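Local coordinates for minor structural protein 5 (Lactococcus phage Tuc2009, PDB 5E7T) that probably serves as an accessory baseplate component of the phage tail, with a domain of the BppA family that is likely to bind carbohydrate on the host cell surface, at residues T9-T23 / S218-K230. Numbering follows the deposited sequence.
Sequences TAYANSADGTDGFTT and STVSSKYDWDEMK
Trp226, Phe21 and Tyr224 build an aromatic cluster where the loop after strand 8-12 folds over one face of a small antiparallel sheet; no hydrogen bond links the two segments, which bury 588 Å² between them. Gly17 CA lies 3.5 Å from the centroid of the Trp226 five-membered ring and 14° off the normal, a CH-pi contact over the face, while Tyr224 CB lies against the opposite face, toward the rim. The bond from Trp226 NE1 to Ser221 O (2.7 Å) helps set the indole's rotation, with the oxygen close to the ring plane; NE1 comes from above the carbonyl plane, 46° out of it, and Tyr224 N reaches the same oxygen from the opposite face. Phe21 meets the indole rim to rim, CE1 3.5 Å from Trp226 CZ2. Its CZ touches Tyr224 CE2 at 3.6 Å, with the ring planes at 54°, neither a stack nor edge-to-face. Ala10 CB sits over the phenol face, 3.6 Å from the Tyr224 centroid, and Tyr224 OH donates to Ser218 O in the carbonyl plane. On the other face of the sheet, Met229 SD makes a Met-aromatic contact at the edge of the Tyr11 ring, 3.7 Å from Tyr11 CE2. Within this chain, strands 8-12 and 225-228 are the outer strands of the three-stranded sheet; strand 206-210 runs between them, antiparallel and backbone-bonded to both, and its Tyr210 packs edge-to-face with Tyr224.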
loop_
_atom_site.group_PDB
_atom_site.type_symbol
_atom_site.label_atom_id
_atom_site.label_comp_id
_atom_site.label_asym_id
_atom_site.label_seq_id
_atom_site.Cartn_x
_atom_site.Cartn_y
_atom_site.Cartn_z
ATOM N N THR B 9 67.509 6.421 -5.263
ATOM C CA THR B 9 66.374 6.678 -4.384
ATOM C C THR B 9 66.188 5.561 -3.350
ATOM O O THR B 9 66.330 4.382 -3.680
ATOM C CB THR B 9 65.127 6.958 -5.209
ATOM O OG1 THR B 9 65.492 7.616 -6.431
ATOM C CG2 THR B 9 64.124 7.798 -4.459
ATOM N N ALA B 10 65.932 5.954 -2.085
ATOM C CA ALA B 10 65.730 5.063 -0.935
ATOM C C ALA B 10 64.685 5.639 0.017
ATOM O O ALA B 10 64.491 6.847 0.054
ATOM C CB ALA B 10 67.039 4.818 -0.202
ATOM N N TYR B 11 63.998 4.773 0.772
ATOM C CA TYR B 11 62.900 5.158 1.657
ATOM C C TYR B 11 63.154 4.764 3.120
ATOM O O TYR B 11 63.905 3.819 3.381
ATOM C CB TYR B 11 61.580 4.566 1.112
ATOM C CG TYR B 11 61.258 5.038 -0.295
ATOM C CD1 TYR B 11 61.790 4.394 -1.409
ATOM C CD2 TYR B 11 60.454 6.155 -0.512
ATOM C CE1 TYR B 11 61.564 4.871 -2.700
ATOM C CE2 TYR B 11 60.202 6.628 -1.802
ATOM C CZ TYR B 11 60.770 5.988 -2.893
ATOM O OH TYR B 11 60.537 6.442 -4.169
ATOM N N ALA B 12 62.554 5.514 4.074
ATOM C CA ALA B 12 62.688 5.302 5.524
ATOM C C ALA B 12 61.496 5.853 6.294
ATOM O O ALA B 12 60.640 6.521 5.711
ATOM C CB ALA B 12 63.963 5.953 6.031
ATOM N N ASN B 13 61.445 5.581 7.609
ATOM C CA ASN B 13 60.373 6.037 8.494
ATOM C C ASN B 13 60.858 7.005 9.576
ATOM O O ASN B 13 60.075 7.385 10.446
ATOM C CB ASN B 13 59.605 4.854 9.080
ATOM C CG ASN B 13 58.580 4.302 8.105
ATOM O OD1 ASN B 13 57.557 4.942 7.799
ATOM N ND2 ASN B 13 58.832 3.099 7.588
ATOM N N SER B 14 62.128 7.450 9.477
ATOM C CA SER B 14 62.748 8.411 10.387
ATOM C C SER B 14 63.475 9.464 9.576
ATOM O O SER B 14 64.029 9.128 8.526
ATOM C CB SER B 14 63.727 7.721 11.331
ATOM O OG SER B 14 64.911 7.271 10.689
ATOM N N ALA B 15 63.505 10.726 10.072
ATOM C CA ALA B 15 64.153 11.839 9.384
ATOM C C ALA B 15 65.652 11.615 9.113
ATOM O O ALA B 15 66.153 12.094 8.095
ATOM C CB ALA B 15 63.917 13.129 10.136
ATOM N N ASP B 16 66.346 10.852 9.995
ATOM C CA ASP B 16 67.776 10.492 9.869
ATOM C C ASP B 16 68.019 9.440 8.764
ATOM O O ASP B 16 69.137 9.337 8.258
ATOM C CB ASP B 16 68.371 10.032 11.223
ATOM C CG ASP B 16 67.519 9.017 11.965
ATOM O OD1 ASP B 16 67.519 7.847 11.562
ATOM O OD2 ASP B 16 66.792 9.418 12.906
ATOM N N GLY B 17 66.974 8.688 8.410
ATOM C CA GLY B 17 67.011 7.683 7.355
ATOM C C GLY B 17 67.309 6.265 7.787
ATOM O O GLY B 17 67.362 5.366 6.942
ATOM N N THR B 18 67.472 6.042 9.103
ATOM C CA THR B 18 67.820 4.726 9.662
ATOM C C THR B 18 66.623 3.806 9.917
ATOM O O THR B 18 66.696 2.620 9.576
ATOM C CB THR B 18 68.659 4.880 10.930
ATOM O OG1 THR B 18 67.807 5.275 12.015
ATOM C CG2 THR B 18 69.822 5.866 10.750
ATOM N N ASP B 19 65.553 4.330 10.563
ATOM C CA ASP B 19 64.367 3.544 10.899
ATOM C C ASP B 19 63.646 3.032 9.647
ATOM O O ASP B 19 63.106 3.820 8.873
ATOM C CB ASP B 19 63.428 4.335 11.840
ATOM C CG ASP B 19 62.157 3.654 12.359
ATOM O OD1 ASP B 19 61.855 2.514 11.916
ATOM O OD2 ASP B 19 61.445 4.277 13.182
ATOM N N GLY B 20 63.681 1.716 9.466
ATOM C CA GLY B 20 63.007 1.017 8.379
ATOM C C GLY B 20 63.499 1.267 6.968
ATOM O O GLY B 20 62.716 1.131 6.019
ATOM N N PHE B 21 64.810 1.568 6.818
ATOM C CA PHE B 21 65.499 1.822 5.550
ATOM C C PHE B 21 65.289 0.749 4.456
ATOM O O PHE B 21 65.370 -0.448 4.744
ATOM C CB PHE B 21 67.007 2.002 5.816
ATOM C CG PHE B 21 67.869 2.248 4.594
ATOM C CD1 PHE B 21 67.991 3.520 4.052
ATOM C CD2 PHE B 21 68.582 1.213 4.006
ATOM C CE1 PHE B 21 68.753 3.736 2.900
ATOM C CE2 PHE B 21 69.367 1.438 2.874
ATOM C CZ PHE B 21 69.445 2.695 2.329
ATOM N N THR B 22 65.053 1.189 3.200
ATOM C CA THR B 22 64.973 0.321 2.019
ATOM C C THR B 22 65.418 1.032 0.792
ATOM O O THR B 22 65.127 2.216 0.624
ATOM C CB THR B 22 63.607 -0.239 1.693
ATOM O OG1 THR B 22 62.666 0.076 2.699
ATOM C CG2 THR B 22 63.666 -1.722 1.422
ATOM N N THR B 23 66.083 0.290 -0.097
ATOM C CA THR B 23 66.526 0.779 -1.391
ATOM C C THR B 23 65.407 0.495 -2.385
ATOM O O THR B 23 65.450 0.994 -3.511
ATOM C CB THR B 23 67.834 0.098 -1.782
ATOM O OG1 THR B 23 67.724 -1.302 -1.517
ATOM C CG2 THR B 23 69.039 0.684 -1.050
ATOM N N SER B 218 73.680 2.630 -2.991
ATOM C CA SER B 218 74.268 2.457 -1.655
ATOM C C SER B 218 73.311 1.802 -0.668
ATOM O O SER B 218 72.108 2.057 -0.704
ATOM C CB SER B 218 74.727 3.797 -1.089
ATOM O OG SER B 218 75.123 3.695 0.269
ATOM N N THR B 219 73.859 0.994 0.238
ATOM C CA THR B 219 73.086 0.297 1.263
ATOM C C THR B 219 73.312 0.925 2.663
ATOM O O THR B 219 73.019 0.302 3.689
ATOM C CB THR B 219 73.365 -1.202 1.183
ATOM O OG1 THR B 219 72.499 -1.859 2.103
ATOM C CG2 THR B 219 74.842 -1.557 1.463
ATOM N N VAL B 220 73.825 2.172 2.677
ATOM C CA VAL B 220 74.129 2.970 3.867
ATOM C C VAL B 220 73.177 4.161 3.883
ATOM O O VAL B 220 73.242 5.016 2.993
ATOM C CB VAL B 220 75.612 3.449 3.884
ATOM C CG1 VAL B 220 75.968 4.080 5.229
ATOM C CG2 VAL B 220 76.582 2.315 3.546
ATOM N N SER B 221 72.314 4.227 4.902
ATOM C CA SER B 221 71.320 5.292 5.049
ATOM C C SER B 221 71.914 6.691 4.935
ATOM O O SER B 221 71.358 7.517 4.219
ATOM C CB SER B 221 70.538 5.133 6.349
ATOM O OG SER B 221 71.370 5.196 7.495
ATOM N N SER B 222 73.089 6.922 5.558
ATOM C CA SER B 222 73.796 8.206 5.565
ATOM C C SER B 222 74.237 8.731 4.176
ATOM O O SER B 222 74.374 9.946 4.022
ATOM C CB SER B 222 74.989 8.161 6.515
ATOM O OG SER B 222 76.008 7.290 6.051
ATOM N N LYS B 223 74.428 7.842 3.170
ATOM C CA LYS B 223 74.839 8.251 1.816
ATOM C C LYS B 223 73.769 9.132 1.118
ATOM O O LYS B 223 74.097 9.907 0.220
ATOM C CB LYS B 223 75.189 7.011 0.961
ATOM C CG LYS B 223 76.046 7.309 -0.280
ATOM C CD LYS B 223 77.549 7.082 -0.049
ATOM C CE LYS B 223 78.441 8.018 -0.853
ATOM N NZ LYS B 223 78.496 7.677 -2.303
ATOM N N TYR B 224 72.505 9.023 1.573
ATOM C CA TYR B 224 71.314 9.697 1.052
ATOM C C TYR B 224 70.992 11.056 1.712
ATOM O O TYR B 224 71.427 11.323 2.837
ATOM C CB TYR B 224 70.106 8.744 1.206
ATOM C CG TYR B 224 70.211 7.487 0.371
ATOM C CD1 TYR B 224 69.742 7.454 -0.939
ATOM C CD2 TYR B 224 70.773 6.325 0.892
ATOM C CE1 TYR B 224 69.854 6.303 -1.723
ATOM C CE2 TYR B 224 70.885 5.164 0.120
ATOM C CZ TYR B 224 70.432 5.161 -1.191
ATOM O OH TYR B 224 70.525 4.020 -1.954
ATOM N N ASP B 225 70.208 11.900 1.002
ATOM C CA ASP B 225 69.706 13.185 1.498
ATOM C C ASP B 225 68.228 12.944 1.818
ATOM O O ASP B 225 67.409 12.755 0.914
ATOM C CB ASP B 225 69.905 14.315 0.466
ATOM C CG ASP B 225 71.358 14.650 0.148
ATOM O OD1 ASP B 225 72.133 14.931 1.103
ATOM O OD2 ASP B 225 71.707 14.694 -1.054
ATOM N N TRP B 226 67.909 12.873 3.113
ATOM C CA TRP B 226 66.580 12.530 3.622
ATOM C C TRP B 226 65.597 13.684 3.834
ATOM O O TRP B 226 65.850 14.581 4.644
ATOM C CB TRP B 226 66.729 11.748 4.918
ATOM C CG TRP B 226 67.458 10.466 4.711
ATOM C CD1 TRP B 226 68.791 10.246 4.884
ATOM C CD2 TRP B 226 66.916 9.258 4.163
ATOM N NE1 TRP B 226 69.101 8.951 4.550
ATOM C CE2 TRP B 226 67.973 8.327 4.079
ATOM C CE3 TRP B 226 65.630 8.860 3.762
ATOM C CZ2 TRP B 226 67.786 7.025 3.602
ATOM C CZ3 TRP B 226 65.457 7.581 3.260
ATOM C CH2 TRP B 226 66.521 6.672 3.208
ATOM N N ASP B 227 64.432 13.600 3.154
ATOM C CA ASP B 227 63.345 14.576 3.221
ATOM C C ASP B 227 62.030 13.896 3.582
ATOM O O ASP B 227 61.831 12.737 3.215
ATOM C CB ASP B 227 63.158 15.251 1.850
ATOM C CG ASP B 227 64.232 16.219 1.399
ATOM O OD1 ASP B 227 64.840 16.885 2.270
ATOM O OD2 ASP B 227 64.383 16.398 0.169
ATOM N N GLU B 228 61.105 14.634 4.237
ATOM C CA GLU B 228 59.775 14.122 4.570
ATOM C C GLU B 228 58.956 14.195 3.296
ATOM O O GLU B 228 58.842 15.287 2.721
ATOM C CB GLU B 228 59.100 14.947 5.682
ATOM C CG GLU B 228 57.996 14.183 6.406
ATOM C CD GLU B 228 57.035 14.951 7.298
ATOM O OE1 GLU B 228 57.394 16.051 7.783
ATOM O OE2 GLU B 228 55.919 14.428 7.529
ATOM N N MET B 229 58.412 13.048 2.829
ATOM C CA MET B 229 57.646 13.070 1.590
ATOM C C MET B 229 56.354 13.847 1.739
ATOM O O MET B 229 55.645 13.682 2.740
ATOM C CB MET B 229 57.364 11.676 1.053
ATOM C CG MET B 229 58.566 10.801 0.957
ATOM S SD MET B 229 58.324 9.432 -0.189
ATOM C CE MET B 229 56.742 8.676 0.485
ATOM N N LYS B 230 56.069 14.698 0.739
ATOM C CA LYS B 230 54.879 15.540 0.616
ATOM C C LYS B 230 53.931 14.948 -0.448
ATOM O O LYS B 230 52.781 15.383 -0.525
ATOM C CB LYS B 230 55.299 16.985 0.243
ATOM C CG LYS B 230 54.252 18.089 0.478
ATOM C CD LYS B 230 54.708 19.454 -0.116
ATOM C CE LYS B 230 53.630 20.530 -0.118
ATOM N NZ LYS B 230 54.052 21.771 -0.836
#